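Local coordinates for protein peptidoglycan-binding domain 1 (PDB 5NM7) that probably cleaves bacterial peptidoglycan as a modular phage endolysin, pairing a putative peptidoglycan-binding domain with a large lysozyme-like N-acetylmuramidase domain, at residues E99-G104 / L239-A244; K231-F236 / V252-A257; V200-M203 / A208-L211; R112-Y117 / A180-G185; M43-T48 / W62-A67. All coordinates share one frame; numbering follows the deposited sequence.

Contact 1: residues E99-G104 / L239-A244; sequences EVESKG and LYNGKA
E101 and N241 each sit near the C-terminal end of a helix, 91-101 and 233-241, and these ends lie close together with the two CA atoms 8.6 Å apart. This is where the lysozyme-like domain leaves helix 91-101 on its way to the small antiparallel sheet. With chi2 at -72° the E101 chain bends, bringing its carboxylate to the N241 amide from the opposite direction, the two planes only 19° apart. N241 ND2 gives OE2 of E101 a nearly straight 2.6 Å hydrogen bond, received on the syn lone pair and lying close to the amide plane. The remaining two atoms of the facing groups, E101 OE1 and N241 OD1, stand 2.9 Å apart, both acceptors, with no hydrogen bond between them. Y240 meets the same carboxylate with its ring edge: OE1 of E101 lies near the ring plane, 3.4 Å from Y240 CE1, with carboxylate and ring steeply inclined. L254 of helix 250-265 also packs on E101. Just past the helix, S102 OG accepts from G104 N in an ST turn. One water bridges the two helix ends, donating to the backbone O of E101 at 2.8 Å and hydrogen-bonded to Y240 OH at 2.6 Å.

Contact 2: residues K231-F236 / V252-A257; sequences KKWAKF and VKLERA
W233, in the first turn of helix 233-241, lays its indole against the L254-E255 stretch of helix 250-265, and W233 and E255 make the nearest CA pair at 6.1 Å. Starting from its CB, which touches L254 CB at 4.1 Å, the side chain turns with CG beside its own backbone N (chi1 -61°), which points the indole at the other helix; chi2 of 117° turns its face onto it. CG then lies near the backbone N of E255. CD1 comes to 3.5 Å from E255 CA and also meets E255 CB, while NE1 remains beside that same CA. The result is a CH-pi contact: E255 CA sits over the five-membered ring, 3.8 Å from its centroid and 27° off the normal. On the benzene side, W233 CE3 meets L254 CB at 3.5 Å. CZ3, next along the benzene ring, approaches that atom more loosely. The opposite face of the indole carries the carbonyl O of K231, 3.3 Å above the plane, so the ring is sandwiched between its own chain and the partner helix. L254 then runs on to F236, its CD1 reaching the edge of the phenyl ring 3.8 Å from F236 CD1. L228 of helix 222-229 and A93 of helix 91-101 pack on the indole as well, placing it among four helices of the muramidase domain. No hydrogen bond spans the two segments; the pairing of these helices here rests on the fit of aromatic faces and edges against aliphatic carbon.

Contact 3: residues V200-M203 / A208-L211; sequences VDAM and AEQL. With GLY (glycine), chain E.
Q210 and M203 supply the hydrogen bond that ties helix 207-219 to helix 196-205, two consecutive helices of the muramidase domain joined by a very short link. Q210 NE2 donates to the backbone O of M203 at 2.9 Å; the bond is almost straight (171°) and lies in the carbonyl plane, with the acceptor oxygen in the plane of the glutamine amide. The extended Q210 chain (chi2 175°) carries the amide that far. Its other partners fix the rotation of the group: NE2 also bonds G106 O, and OE1 accepts from A180 N.

Van der Waals contact does the rest. M203, bent at chi2 and chi3, tucks its thioether against the glutamine, M203 SD lying 4.0 Å from Q210 CG, and sets its methyl CE 3.4 Å from the backbone O of E209. E209 CB packs closely on the backbone O of A202, 3.1 Å away, while its folded chain brings OE1 back to A202 CB.

A bound glycine occupies the other side of helix 207-219. L211 CD2 rests 3.5 Å from its OXT, A208 lines the same pocket, and E212 OE1 adds a hydrogen bond.

Around the pair, V200 and M203 pack on W178 of strand 176-178, whereas A208 and L211 turn to helix 77-87, so helix 207-219 stands between the glycine pocket and helix 196-205.

Contact 4: residues R112-Y117 / A180-G185; sequences RPVILY and AFQIMG
Q182 folds its side chain toward V114 and L116 through three like-signed turns: chi1 (-69°) puts CG beside the backbone N, chi2 bends the chain, and chi3 turns the amide so that NE2 faces V114 and OE1 faces L116. Its NE2 thereby comes to 3.0 Å from the backbone O of V114, a weak hydrogen bond with an angle at the hydrogen of only 130°. The same nitrogen, Q182 NE2, lies 4.0 Å from V114 CG1, the valine side chain crossing the glutamine at about a right angle. Q182 OE1 sits 3.6 Å from L116 CB and equally far from L116 N.

V114 and Q182 flank, and L116 lies in, the outer strands 115-117 and 183-184 of a three-stranded antiparallel sheet. Since strand 176-178 runs between those two, the glutamine reaches over the middle strand. Q182 and I183 both face W178 of that strand in a G1 beta bulge, and Q182, as first residue of the bulge, has the positive phi that goes with it.

The amide has partners outside the two segments as well: OE1 is hydrogen-bonded to S177 OG, and NE2 donates to G179 O. Beyond the glutamine, L116 packs on Y151 and on E157 of helix 156-167, while the ring of F181 meets that of F214 in helix 207-219.

Contact 5: residues M43-T48 / W62-A67; sequences MAFQAT and WSTLSA
The F45 ring carries L65 on one face and T64 near its far end. L65 CD1 stands over that face, offset toward the rim, 3.6 Å from the ring centroid and 17° off the normal, a CH-pi contact whose closest atom pair is F45 CE1 to L65 CD1 at 3.5 Å. L65 CB follows along the rim, 3.9 Å from F45 CZ. T64 comes in obliquely with its methyl, CG2 lying 3.6 Å from F45 CZ. The imidazole of H49 stacks on the same ring.

F45 gets there because its CG lies anti to the backbone N (chi1 174°), which throws the ring outward from helix 36-48 toward helix 59-67. T64 divides its branches: CG2 goes to the phenylalanine, and OG1 bonds the backbone O of R69. The contact itself is wholly apolar.

In the last turns, a hydroxyl of each segment turns back on its own backbone. T48 OG1 donates to A44 O at 3.0 Å, and S66 OG to W62 O at 2.9 Å. In both cases the backbone N of the same residue reaches that oxygen from the opposite face of the carbonyl plane, so each carbonyl takes two donors.

Both helices belong to the putative peptidoglycan-binding domain, where they pack with helix 12-23 as in the small three-helix fold of this clan. Q46, one residue past F45, lines a glycine pocket and bonds T61, D54 and G55. Helix 12-23 closes the core: F45 packs on its L21, L65 on L17 and Q20, and W62 on L17 as well.

Contacts 1 to 4 all lie in the muramidase domain, while contact 5 belongs to the putative peptidoglycan-binding domain, its centre about 24 to 27 Å from the others. Contacts 1 and 2 share helix 233-241 and touch directly: V100 CB meets L254 CD2 at 3.8 Å. Contact 1 also joins contact 4, where K103 N lies 2.8 Å from A180 O, a probable hydrogen bond. Contacts 3 and 4 have centres about 9 Å apart, so 180-185 stands between the helix ends of contact 1 and the helix pair of contact 3. One bound glycine sits at contact 3; another touches Q46 of contact 5, and bound glycine lies about 8 Å from the side chain of T64.

Contact 1: residues E99-G104 / L239-A244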
# COMPACT_ATOMS: atom_id res chain seq x y z
N GLU A 99 7.29 -0.04 -0.23
CA GLU A 99 7.47 0.20 -1.67
C GLU A 99 6.87 -0.86 -2.56
O GLU A 99 6.23 -0.56 -3.57
CB GLU A 99 8.97 0.37 -1.99
CG GLU A 99 9.26 0.70 -3.45
CD GLU A 99 10.74 0.91 -3.75
OE1 GLU A 99 11.46 1.39 -2.89
OE2 GLU A 99 11.14 0.54 -4.85
N VAL A 100 7.09 -2.12 -2.21
CA VAL A 100 6.71 -3.21 -3.08
C VAL A 100 5.26 -3.63 -2.89
O VAL A 100 4.57 -3.94 -3.87
CB VAL A 100 7.66 -4.40 -2.87
CG1 VAL A 100 7.20 -5.57 -3.69
CG2 VAL A 100 9.08 -3.96 -3.23
N GLU A 101 4.80 -3.67 -1.63
CA GLU A 101 3.52 -4.28 -1.30
C GLU A 101 2.37 -3.30 -1.22
O GLU A 101 1.24 -3.71 -1.38
CB GLU A 101 3.59 -5.02 0.01
CG GLU A 101 4.59 -6.15 -0.00
CD GLU A 101 4.16 -7.34 -0.83
OE1 GLU A 101 3.12 -7.31 -1.50
OE2 GLU A 101 4.90 -8.39 -0.80
N SER A 102 2.65 -2.04 -0.99
CA SER A 102 1.56 -1.07 -0.94
C SER A 102 1.02 -0.83 -2.35
O SER A 102 1.75 -0.82 -3.32
CB SER A 102 2.07 0.26 -0.41
OG SER A 102 0.98 1.19 -0.36
N LYS A 103 -0.29 -0.58 -2.44
CA LYS A 103 -0.87 -0.04 -3.66
C LYS A 103 -0.39 1.38 -3.95
O LYS A 103 -0.57 1.87 -5.09
CB LYS A 103 -2.39 -0.00 -3.55
CG LYS A 103 -3.04 -1.37 -3.46
CD LYS A 103 -3.02 -2.06 -4.81
CE LYS A 103 -3.69 -3.44 -4.80
NZ LYS A 103 -2.82 -4.49 -4.19
N GLY A 104 0.19 2.04 -2.97
CA GLY A 104 0.68 3.41 -3.10
C GLY A 104 -0.38 4.33 -2.53
O GLY A 104 -0.40 4.59 -1.31
N LEU A 239 4.08 -16.15 1.73
CA LEU A 239 3.08 -16.11 2.80
C LEU A 239 2.12 -14.94 2.60
O LEU A 239 0.92 -15.09 2.87
CB LEU A 239 3.73 -15.98 4.17
CG LEU A 239 4.60 -17.19 4.58
CD1 LEU A 239 5.38 -16.84 5.83
CD2 LEU A 239 3.71 -18.41 4.75
N TYR A 240 2.65 -13.81 2.18
CA TYR A 240 1.88 -12.58 2.07
C TYR A 240 1.12 -12.47 0.76
O TYR A 240 -0.09 -12.19 0.76
CB TYR A 240 2.78 -11.38 2.28
CG TYR A 240 2.02 -10.10 2.32
CD1 TYR A 240 1.92 -9.28 1.19
CD2 TYR A 240 1.35 -9.74 3.45
CE1 TYR A 240 1.22 -8.09 1.21
CE2 TYR A 240 0.63 -8.54 3.49
CZ TYR A 240 0.57 -7.74 2.37
OH TYR A 240 -0.14 -6.57 2.38
N ASN A 241 1.82 -12.68 -0.36
CA ASN A 241 1.25 -12.57 -1.71
C ASN A 241 0.61 -13.86 -2.21
O ASN A 241 -0.26 -13.80 -3.08
CB ASN A 241 2.27 -12.06 -2.72
CG ASN A 241 2.74 -10.66 -2.39
OD1 ASN A 241 2.00 -9.68 -2.64
ND2 ASN A 241 3.90 -10.53 -1.86
N GLY A 242 1.03 -14.99 -1.66
CA GLY A 242 0.46 -16.28 -2.02
C GLY A 242 1.35 -17.03 -3.01
O GLY A 242 2.45 -16.58 -3.34
N LYS A 243 0.84 -18.15 -3.49
CA LYS A 243 1.64 -19.12 -4.25
C LYS A 243 2.21 -18.57 -5.56
O LYS A 243 3.27 -19.00 -5.98
CB LYS A 243 0.80 -20.38 -4.50
CG LYS A 243 1.59 -21.62 -4.91
CD LYS A 243 2.43 -22.21 -3.77
CE LYS A 243 3.58 -23.06 -4.30
NZ LYS A 243 4.69 -22.24 -4.87
N ALA A 244 1.54 -17.57 -6.14
CA ALA A 244 1.97 -16.94 -7.39
C ALA A 244 2.89 -15.73 -7.20
O ALA A 244 3.11 -14.98 -8.15
CB ALA A 244 0.74 -16.54 -8.20
O HOH W 1 -0.41 -5.44 0.03

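Contact 2: residues K231-F236 / V252-A257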
# COMPACT_ATOMS: atom_id res chain seq x y z
N LYS A 231 14.43 -11.06 6.96
CA LYS A 231 14.57 -10.68 5.56
C LYS A 231 14.54 -11.87 4.62
O LYS A 231 15.34 -11.97 3.67
CB LYS A 231 15.83 -9.84 5.35
CG LYS A 231 15.90 -8.58 6.19
CD LYS A 231 16.81 -8.80 7.40
CE LYS A 231 17.64 -7.58 7.72
NZ LYS A 231 18.52 -7.84 8.90
N LYS A 232 13.68 -12.83 4.92
CA LYS A 232 13.50 -14.01 4.09
C LYS A 232 12.43 -13.62 3.07
O LYS A 232 11.24 -13.89 3.22
CB LYS A 232 13.08 -15.22 4.88
CG LYS A 232 14.12 -15.73 5.86
CD LYS A 232 13.59 -17.04 6.43
CE LYS A 232 14.32 -17.60 7.60
NZ LYS A 232 15.52 -16.85 7.96
N TRP A 233 12.88 -12.97 2.00
CA TRP A 233 11.92 -12.27 1.12
C TRP A 233 11.03 -13.18 0.33
O TRP A 233 9.84 -12.92 0.20
CB TRP A 233 12.66 -11.34 0.19
CG TRP A 233 13.41 -10.31 0.93
CD1 TRP A 233 14.75 -10.15 0.93
CD2 TRP A 233 12.89 -9.30 1.80
NE1 TRP A 233 15.10 -9.10 1.71
CE2 TRP A 233 13.99 -8.56 2.28
CE3 TRP A 233 11.62 -8.95 2.22
CZ2 TRP A 233 13.86 -7.50 3.16
CZ3 TRP A 233 11.49 -7.89 3.11
CH2 TRP A 233 12.60 -7.16 3.54
N ALA A 234 11.58 -14.31 -0.13
CA ALA A 234 10.75 -15.24 -0.89
C ALA A 234 9.72 -15.86 0.01
O ALA A 234 8.56 -16.03 -0.38
CB ALA A 234 11.62 -16.31 -1.56
N LYS A 235 10.13 -16.22 1.23
CA LYS A 235 9.19 -16.79 2.19
C LYS A 235 8.10 -15.77 2.59
O LYS A 235 6.94 -16.09 2.57
CB LYS A 235 9.93 -17.28 3.43
CG LYS A 235 9.05 -17.84 4.51
CD LYS A 235 8.13 -18.91 3.97
N PHE A 236 8.51 -14.55 2.87
CA PHE A 236 7.55 -13.51 3.21
C PHE A 236 6.58 -13.32 2.04
O PHE A 236 5.36 -13.26 2.24
CB PHE A 236 8.19 -12.19 3.52
CG PHE A 236 7.18 -11.09 3.74
CD1 PHE A 236 6.85 -10.25 2.69
CD2 PHE A 236 6.56 -10.94 4.96
CE1 PHE A 236 5.87 -9.29 2.88
CE2 PHE A 236 5.61 -9.95 5.16
CZ PHE A 236 5.28 -9.12 4.11
N VAL A 252 11.96 -10.85 -5.37
CA VAL A 252 13.14 -10.16 -5.77
C VAL A 252 12.99 -8.66 -5.70
O VAL A 252 13.92 -7.96 -5.40
CB VAL A 252 13.58 -10.59 -7.19
CG1 VAL A 252 14.88 -9.89 -7.56
CG2 VAL A 252 13.78 -12.09 -7.24
N LYS A 253 11.78 -8.14 -5.95
CA LYS A 253 11.57 -6.72 -5.73
C LYS A 253 11.79 -6.30 -4.29
O LYS A 253 12.36 -5.24 -4.04
CB LYS A 253 10.17 -6.28 -6.20
CG LYS A 253 10.07 -6.27 -7.73
CD LYS A 253 8.64 -5.97 -8.16
CE LYS A 253 8.59 -5.76 -9.67
NZ LYS A 253 7.18 -5.78 -10.11
N LEU A 254 11.32 -7.12 -3.34
CA LEU A 254 11.55 -6.86 -1.93
C LEU A 254 13.05 -6.88 -1.63
O LEU A 254 13.55 -5.96 -1.00
CB LEU A 254 10.85 -7.89 -1.04
CG LEU A 254 9.33 -7.70 -0.95
CD1 LEU A 254 8.66 -8.95 -0.43
CD2 LEU A 254 9.04 -6.51 -0.08
N GLU A 255 13.70 -7.92 -2.11
CA GLU A 255 15.17 -8.11 -1.86
C GLU A 255 15.97 -6.93 -2.36
O GLU A 255 16.73 -6.31 -1.61
CB GLU A 255 15.63 -9.41 -2.51
CG GLU A 255 17.13 -9.77 -2.53
CD GLU A 255 17.46 -10.70 -3.71
OE1 GLU A 255 16.64 -11.57 -4.17
OE2 GLU A 255 18.57 -10.56 -4.20
N ARG A 256 15.71 -6.55 -3.60
CA ARG A 256 16.45 -5.44 -4.20
C ARG A 256 16.07 -4.07 -3.65
O ARG A 256 16.94 -3.21 -3.47
CB ARG A 256 16.40 -5.57 -5.74
CG ARG A 256 16.87 -6.99 -6.12
CD ARG A 256 17.68 -7.11 -7.38
NE ARG A 256 18.05 -8.52 -7.58
CZ ARG A 256 18.29 -9.10 -8.76
NH1 ARG A 256 18.20 -8.42 -9.90
NH2 ARG A 256 18.61 -10.39 -8.80
N ALA A 257 14.81 -3.86 -3.26
CA ALA A 257 14.44 -2.66 -2.54
C ALA A 257 15.14 -2.51 -1.19
O ALA A 257 15.60 -1.43 -0.83
CB ALA A 257 12.91 -2.59 -2.33

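Contact 3: residues V200-M203 / A208-L211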
# COMPACT_ATOMS: atom_id res chain seq x y z
N VAL A 200 -13.30 -0.60 9.41
CA VAL A 200 -13.55 0.15 8.18
C VAL A 200 -13.45 1.66 8.41
O VAL A 200 -12.86 2.36 7.61
CB VAL A 200 -14.87 -0.30 7.52
CG1 VAL A 200 -15.27 0.62 6.35
CG2 VAL A 200 -14.75 -1.73 7.02
N ASP A 201 -14.03 2.16 9.51
CA ASP A 201 -13.89 3.56 9.86
C ASP A 201 -12.43 3.98 9.94
O ASP A 201 -12.07 5.04 9.48
CB ASP A 201 -14.58 3.90 11.18
CG ASP A 201 -16.12 3.85 11.09
OD1 ASP A 201 -16.70 3.97 10.01
OD2 ASP A 201 -16.75 3.75 12.16
N ALA A 202 -11.58 3.12 10.52
CA ALA A 202 -10.16 3.43 10.59
C ALA A 202 -9.55 3.49 9.19
O ALA A 202 -8.72 4.38 8.87
CB ALA A 202 -9.43 2.41 11.44
N MET A 203 -9.93 2.55 8.34
CA MET A 203 -9.40 2.50 6.98
C MET A 203 -9.76 3.79 6.22
O MET A 203 -9.05 4.20 5.33
CB MET A 203 -9.91 1.30 6.20
CG MET A 203 -9.59 -0.07 6.78
SD MET A 203 -7.80 -0.34 6.91
CE MET A 203 -7.49 0.04 8.59
N ALA A 208 -1.98 6.03 7.29
CA ALA A 208 -1.39 5.57 8.54
C ALA A 208 -2.21 4.47 9.22
O ALA A 208 -1.66 3.49 9.70
CB ALA A 208 -1.15 6.74 9.48
N GLU A 209 -3.55 4.63 9.25
CA GLU A 209 -4.41 3.60 9.79
C GLU A 209 -4.38 2.34 8.94
O GLU A 209 -4.44 1.24 9.46
CB GLU A 209 -5.85 4.09 9.96
CG GLU A 209 -6.00 5.13 11.05
CD GLU A 209 -5.76 4.55 12.46
OE1 GLU A 209 -6.02 3.36 12.66
OE2 GLU A 209 -5.35 5.28 13.39
N GLN A 210 -4.27 2.51 7.63
CA GLN A 210 -4.20 1.39 6.71
C GLN A 210 -2.91 0.60 6.91
O GLN A 210 -2.92 -0.62 6.87
CB GLN A 210 -4.32 1.90 5.30
CG GLN A 210 -5.67 2.51 5.06
CD GLN A 210 -5.77 3.13 3.68
OE1 GLN A 210 -4.86 3.03 2.88
NE2 GLN A 210 -6.92 3.73 3.40
N LEU A 211 -1.82 1.32 7.12
CA LEU A 211 -0.52 0.69 7.48
C LEU A 211 -0.61 -0.00 8.84
O LEU A 211 -0.04 -1.07 9.02
CB LEU A 211 0.61 1.69 7.53
CG LEU A 211 2.01 1.22 7.98
CD1 LEU A 211 2.56 0.14 7.07
CD2 LEU A 211 2.94 2.41 8.04
N GLY E . 1.98 1.52 13.14
CA GLY E . 1.87 2.02 11.73
C GLY E . 1.21 3.37 11.64
O GLY E . 0.90 3.90 12.70
OXT GLY E . 1.00 3.97 10.57

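Contact 4: residues R112-Y117 / A180-G185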
# COMPACT_ATOMS: atom_id res chain seq x y z
N ARG A 112 -12.54 7.82 -0.85
CA ARG A 112 -12.84 6.59 -0.13
C ARG A 112 -11.64 5.69 -0.23
O ARG A 112 -10.89 5.74 -1.19
CB ARG A 112 -14.05 5.90 -0.74
CG ARG A 112 -15.31 6.76 -0.59
CD ARG A 112 -16.48 6.13 -1.26
NE ARG A 112 -16.35 6.10 -2.72
CZ ARG A 112 -17.25 5.59 -3.56
NH1 ARG A 112 -18.40 5.10 -3.11
NH2 ARG A 112 -17.03 5.59 -4.87
N PRO A 113 -11.48 4.79 0.74
CA PRO A 113 -10.35 3.85 0.61
C PRO A 113 -10.43 2.94 -0.61
O PRO A 113 -11.51 2.56 -1.08
CB PRO A 113 -10.40 3.05 1.92
CG PRO A 113 -11.65 3.42 2.62
CD PRO A 113 -12.28 4.60 1.96
N VAL A 114 -9.27 2.53 -1.12
CA VAL A 114 -9.19 1.54 -2.19
C VAL A 114 -9.67 0.20 -1.63
O VAL A 114 -9.30 -0.17 -0.52
CB VAL A 114 -7.75 1.46 -2.75
CG1 VAL A 114 -7.67 0.38 -3.81
CG2 VAL A 114 -7.36 2.80 -3.36
N ILE A 115 -10.54 -0.45 -2.38
CA ILE A 115 -11.15 -1.72 -1.96
C ILE A 115 -11.18 -2.72 -3.07
O ILE A 115 -11.10 -2.37 -4.25
CB ILE A 115 -12.60 -1.56 -1.41
CG1 ILE A 115 -13.49 -0.86 -2.43
CG2 ILE A 115 -12.59 -0.81 -0.10
CD1 ILE A 115 -14.94 -1.08 -2.18
N LEU A 116 -11.31 -3.99 -2.69
CA LEU A 116 -11.66 -5.04 -3.62
C LEU A 116 -12.58 -5.99 -2.91
O LEU A 116 -12.25 -6.53 -1.84
CB LEU A 116 -10.43 -5.80 -4.14
CG LEU A 116 -10.67 -6.67 -5.38
CD1 LEU A 116 -10.92 -5.78 -6.60
CD2 LEU A 116 -9.47 -7.57 -5.65
N TYR A 117 -13.79 -6.13 -3.45
CA TYR A 117 -14.79 -6.99 -2.87
C TYR A 117 -14.64 -8.43 -3.40
O TYR A 117 -14.41 -8.61 -4.60
CB TYR A 117 -16.17 -6.41 -3.17
CG TYR A 117 -17.29 -7.36 -2.82
CD1 TYR A 117 -17.87 -8.13 -3.79
CD2 TYR A 117 -17.72 -7.50 -1.50
CE1 TYR A 117 -18.86 -9.04 -3.49
CE2 TYR A 117 -18.71 -8.40 -1.19
CZ TYR A 117 -19.29 -9.15 -2.20
OH TYR A 117 -20.28 -10.07 -1.92
N ALA A 180 -4.24 0.64 1.46
CA ALA A 180 -3.00 0.55 0.72
C ALA A 180 -2.42 -0.86 0.75
O ALA A 180 -1.80 -1.28 -0.23
CB ALA A 180 -1.98 1.52 1.29
N PHE A 181 -2.69 -1.60 1.84
CA PHE A 181 -2.22 -3.00 1.95
C PHE A 181 -3.29 -4.06 1.76
O PHE A 181 -3.03 -5.24 1.92
CB PHE A 181 -1.49 -3.18 3.29
CG PHE A 181 -0.26 -2.37 3.36
CD1 PHE A 181 0.95 -2.86 2.85
CD2 PHE A 181 -0.29 -1.09 3.83
CE1 PHE A 181 2.07 -2.07 2.85
CE2 PHE A 181 0.86 -0.33 3.86
CZ PHE A 181 2.03 -0.80 3.34
N GLN A 182 -4.50 -3.64 1.38
CA GLN A 182 -5.56 -4.55 1.01
C GLN A 182 -5.78 -5.65 2.06
O GLN A 182 -5.74 -6.85 1.74
CB GLN A 182 -5.34 -5.07 -0.41
CG GLN A 182 -5.53 -3.97 -1.44
CD GLN A 182 -7.00 -3.57 -1.57
OE1 GLN A 182 -7.77 -4.32 -2.15
NE2 GLN A 182 -7.37 -2.46 -1.00
N ILE A 183 -5.95 -5.21 3.29
CA ILE A 183 -6.21 -6.14 4.40
C ILE A 183 -7.68 -6.53 4.36
O ILE A 183 -8.57 -5.65 4.30
CB ILE A 183 -5.80 -5.53 5.73
CG1 ILE A 183 -4.32 -5.11 5.73
CG2 ILE A 183 -6.12 -6.49 6.88
CD1 ILE A 183 -3.33 -6.22 5.46
N MET A 184 -7.95 -7.84 4.37
CA MET A 184 -9.32 -8.31 4.40
C MET A 184 -10.03 -7.94 5.69
O MET A 184 -9.51 -8.11 6.79
CB MET A 184 -9.39 -9.80 4.19
CG MET A 184 -8.97 -10.27 2.81
SD MET A 184 -10.05 -9.69 1.49
CE MET A 184 -11.66 -10.28 1.95
N GLY A 185 -11.25 -7.44 5.56
CA GLY A 185 -12.04 -7.03 6.67
C GLY A 185 -12.29 -8.15 7.71
O GLY A 185 -12.40 -7.86 8.89

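Contact 5: residues M43-T48 / W62-A67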
# COMPACT_ATOMS: atom_id res chain seq x y z
N MET A 43 14.61 11.69 -2.77
CA MET A 43 14.54 11.18 -1.40
C MET A 43 14.69 12.27 -0.35
O MET A 43 13.87 12.36 0.58
CB MET A 43 15.58 10.07 -1.17
CG MET A 43 15.19 8.74 -1.76
SD MET A 43 15.98 7.38 -0.88
CE MET A 43 17.68 7.72 -1.34
N ALA A 44 15.68 13.15 -0.52
CA ALA A 44 15.89 14.25 0.39
C ALA A 44 14.69 15.20 0.40
O ALA A 44 14.25 15.65 1.45
CB ALA A 44 17.19 15.00 0.06
N PHE A 45 14.15 15.50 -0.78
CA PHE A 45 12.95 16.31 -0.85
C PHE A 45 11.77 15.65 -0.12
O PHE A 45 11.05 16.30 0.65
CB PHE A 45 12.55 16.58 -2.31
CG PHE A 45 11.24 17.29 -2.45
CD1 PHE A 45 11.17 18.68 -2.29
CD2 PHE A 45 10.06 16.58 -2.68
CE1 PHE A 45 9.94 19.31 -2.35
CE2 PHE A 45 8.85 17.23 -2.76
CZ PHE A 45 8.79 18.60 -2.60
N GLN A 46 11.58 14.36 -0.35
CA GLN A 46 10.45 13.68 0.25
C GLN A 46 10.56 13.69 1.77
O GLN A 46 9.61 14.00 2.48
CB GLN A 46 10.35 12.27 -0.28
CG GLN A 46 9.89 12.16 -1.74
CD GLN A 46 10.19 10.82 -2.36
OE1 GLN A 46 11.21 10.18 -2.03
NE2 GLN A 46 9.35 10.39 -3.28
N ALA A 47 11.77 13.40 2.25
CA ALA A 47 12.01 13.27 3.69
C ALA A 47 11.75 14.57 4.40
O ALA A 47 11.09 14.59 5.43
CB ALA A 47 13.43 12.79 3.97
N THR A 48 12.21 15.67 3.81
CA THR A 48 12.11 16.97 4.45
C THR A 48 10.71 17.57 4.34
O THR A 48 10.38 18.40 5.16
CB THR A 48 13.16 17.95 3.92
OG1 THR A 48 13.00 18.15 2.53
CG2 THR A 48 14.56 17.43 4.20
N TRP A 62 4.95 14.80 -6.90
CA TRP A 62 4.64 15.87 -7.87
C TRP A 62 3.73 16.94 -7.28
O TRP A 62 3.96 18.15 -7.49
CB TRP A 62 4.03 15.32 -9.15
CG TRP A 62 5.02 14.80 -10.11
CD1 TRP A 62 5.12 13.54 -10.57
CD2 TRP A 62 6.05 15.55 -10.75
NE1 TRP A 62 6.15 13.44 -11.46
CE2 TRP A 62 6.74 14.67 -11.60
CE3 TRP A 62 6.45 16.89 -10.71
CZ2 TRP A 62 7.81 15.06 -12.39
CZ3 TRP A 62 7.50 17.30 -11.49
CH2 TRP A 62 8.18 16.39 -12.32
N SER A 63 2.71 16.53 -6.55
CA SER A 63 1.82 17.47 -5.91
C SER A 63 2.56 18.41 -4.93
O SER A 63 2.34 19.61 -4.94
CB SER A 63 0.63 16.75 -5.24
OG SER A 63 -0.14 17.68 -4.52
N THR A 64 3.45 17.87 -4.11
CA THR A 64 4.21 18.71 -3.17
C THR A 64 5.23 19.54 -3.90
O THR A 64 5.46 20.72 -3.59
CB THR A 64 4.87 17.88 -2.07
OG1 THR A 64 3.83 17.10 -1.45
CG2 THR A 64 5.51 18.77 -1.04
N LEU A 65 5.83 18.93 -4.90
CA LEU A 65 6.92 19.57 -5.57
C LEU A 65 6.44 20.72 -6.46
O LEU A 65 7.15 21.75 -6.60
CB LEU A 65 7.66 18.48 -6.35
CG LEU A 65 8.98 18.83 -6.94
CD1 LEU A 65 9.96 19.31 -5.88
CD2 LEU A 65 9.49 17.59 -7.64
N SER A 66 5.24 20.60 -7.02
CA SER A 66 4.66 21.61 -7.92
C SER A 66 3.77 22.62 -7.22
O SER A 66 3.61 23.74 -7.75
CB SER A 66 3.88 20.93 -9.05
OG SER A 66 2.61 20.47 -8.61
N ALA A 67 3.17 22.25 -6.08
CA ALA A 67 2.18 23.11 -5.40
C ALA A 67 2.35 23.27 -3.89
O ALA A 67 1.55 23.96 -3.25
CB ALA A 67 0.76 22.62 -5.70